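Local coordinates for protein bacterial regulatory proteins, TetR family (Nitrosomonas europaea, PDB 3NI7) that acts as a TetR-family transcriptional regulator and probably binds DNA through a helix-turn-helix motif, at the interface of chains A and B. Residues are numbered along the deposited sequence; one frame, centred on the assembly and turned at random. Chains: chain A/B, Bacterial regulatory proteins, TetR family.

The interface of chains A and B. Residues chain A 122, 125-126, 129, 153-154, 157; chain B 150, 153-154, 157.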
loop_
_atom_site.group_PDB
_atom_site.type_symbol
_atom_site.label_atom_id
_atom_site.label_comp_id
_atom_site.label_asym_id
_atom_site.label_seq_id
_atom_site.Cartn_x
_atom_site.Cartn_y
_atom_site.Cartn_z
ATOM N N VAL A 122 -0.331 -4.556 10.002
ATOM C CA VAL A 122 0.941 -3.916 9.758
ATOM C C VAL A 122 2.015 -4.917 10.202
ATOM O O VAL A 122 3.013 -5.097 9.531
ATOM C CB VAL A 122 1.025 -2.615 10.558
ATOM C CG1 VAL A 122 2.422 -2.171 10.679
ATOM C CG2 VAL A 122 0.157 -1.553 9.934
ATOM N N VAL A 125 2.432 -7.902 7.821
ATOM C CA VAL A 125 3.194 -7.468 6.670
ATOM C C VAL A 125 4.698 -7.509 6.936
ATOM O O VAL A 125 5.437 -8.087 6.154
ATOM C CB VAL A 125 2.775 -6.050 6.263
ATOM C CG1 VAL A 125 3.821 -5.398 5.408
ATOM C CG2 VAL A 125 1.440 -6.080 5.536
ATOM N N SER A 126 5.153 -6.903 8.031
ATOM C CA SER A 126 6.580 -6.817 8.302
ATOM C C SER A 126 7.182 -8.194 8.419
ATOM O O SER A 126 8.143 -8.504 7.744
ATOM C CB SER A 126 6.882 -6.023 9.561
ATOM O OG SER A 126 6.437 -4.699 9.412
ATOM N N VAL A 129 7.293 -9.806 4.957
ATOM C CA VAL A 129 8.312 -9.211 4.156
ATOM C C VAL A 129 9.676 -9.630 4.634
ATOM O O VAL A 129 10.575 -9.865 3.817
ATOM C CB VAL A 129 8.172 -7.669 4.156
ATOM C CG1 VAL A 129 9.518 -6.941 3.808
ATOM C CG2 VAL A 129 7.038 -7.271 3.179
ATOM N N THR A 153 9.019 -3.880 0.407
ATOM C CA THR A 153 7.710 -3.751 1.018
ATOM C C THR A 153 6.789 -3.071 0.050
ATOM O O THR A 153 5.661 -3.531 -0.171
ATOM C CB THR A 153 7.701 -2.934 2.353
ATOM O OG1 THR A 153 8.483 -3.623 3.335
ATOM C CG2 THR A 153 6.298 -2.822 2.874
ATOM N N THR A 154 7.269 -1.968 -0.517
ATOM C CA THR A 154 6.425 -1.169 -1.362
ATOM C C THR A 154 6.003 -2.011 -2.518
ATOM O O THR A 154 4.898 -1.887 -3.001
ATOM C CB THR A 154 7.137 0.043 -1.835
ATOM O OG1 THR A 154 7.426 0.867 -0.685
ATOM C CG2 THR A 154 6.266 0.811 -2.834
ATOM N N LEU A 157 3.346 -4.807 -1.177
ATOM C CA LEU A 157 2.084 -4.105 -1.114
ATOM C C LEU A 157 1.447 -3.843 -2.472
ATOM O O LEU A 157 0.308 -4.201 -2.702
ATOM C CB LEU A 157 2.266 -2.774 -0.384
ATOM C CG LEU A 157 2.406 -2.998 1.116
ATOM C CD1 LEU A 157 2.312 -1.718 1.867
ATOM C CD2 LEU A 157 1.326 -3.864 1.539
ATOM N N SER B 150 10.096 -1.639 7.085
ATOM C CA SER B 150 8.801 -2.111 6.562
ATOM C C SER B 150 7.601 -1.593 7.310
ATOM O O SER B 150 6.609 -1.209 6.676
ATOM C CB SER B 150 8.712 -3.628 6.532
ATOM O OG SER B 150 9.386 -4.209 7.615
ATOM N N THR B 153 7.109 1.824 6.518
ATOM C CA THR B 153 6.682 1.932 5.118
ATOM C C THR B 153 5.209 1.601 5.085
ATOM O O THR B 153 4.385 2.348 4.519
ATOM C CB THR B 153 7.419 0.958 4.160
ATOM O OG1 THR B 153 8.802 1.238 4.191
ATOM C CG2 THR B 153 6.918 1.108 2.798
ATOM N N THR B 154 4.890 0.470 5.704
ATOM C CA THR B 154 3.549 -0.016 5.661
ATOM C C THR B 154 2.647 1.050 6.203
ATOM O O THR B 154 1.562 1.274 5.664
ATOM C CB THR B 154 3.428 -1.285 6.438
ATOM O OG1 THR B 154 4.323 -2.238 5.856
ATOM C CG2 THR B 154 2.020 -1.814 6.365
ATOM N N LEU B 157 2.451 4.151 3.741
ATOM C CA LEU B 157 1.546 3.772 2.683
ATOM C C LEU B 157 0.089 3.807 3.082
ATOM O O LEU B 157 -0.708 4.458 2.432
ATOM C CB LEU B 157 1.901 2.387 2.155
ATOM C CG LEU B 157 3.113 2.435 1.181
ATOM C CD1 LEU B 157 3.400 1.128 0.444
ATOM C CD2 LEU B 157 2.897 3.479 0.135
#
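B:Thr154 meets A:Val125 and A:Val122 across a two-fold interface between copies of a TetR-family regulator, in which helix 149-164 of chain B lies against helices 115-135 and 149-164 of chain A. TetR regulators generally dimerise through their C-terminal helices, so this is likely to be the biological dimer. B:Thr154 hides 61 Å² against chain A, more than any other residue here. It reaches tip to tip toward A:Val125, whose CG1, anti to the backbone N (chi1 161°), lies 4.1 Å from B:Thr154 CG2 and also touches B:Thr154 OG1. The side chains of B:Thr154 and A:Val122 run past each other in opposite directions, B:Thr154 CG2 4.0 Å from A:Val122 CG2. The hydroxyl of B:Thr154 stands beside its own backbone N (chi1 -59°) and is tied back within the helix: OG1 donates to B:Ser150 O at 2.6 Å, approaching from above the carbonyl plane, 43° out of it. This bond is likely to limit rotation of the side chain and gives its hydroxyl a partner beside A:Val125 CG1 and A:Thr153 CG2. An alanine here would probably leave A:Val122 and A:Val125 without the CG2 methyl they pack against, and B:Ser150 O without its hydroxyl donor. A:Leu157 and B:Leu157, 42 Å² each, slide past one another in opposite directions, with A:Leu157 CD1 3.4 Å from B:Leu157 CD1 and 4.1 Å from B:Leu157 CB; the reverse pair matches. One turn earlier on each helix, A:Thr153 and B:Thr153 point tip to tip, their CG2 methyls 4.0 Å apart. B:Ser150 buries 35 Å², its CB packing near A:Thr153 OG1, while its OG makes a weak hydrogen bond with A:Ser126 OG at 3.5 Å.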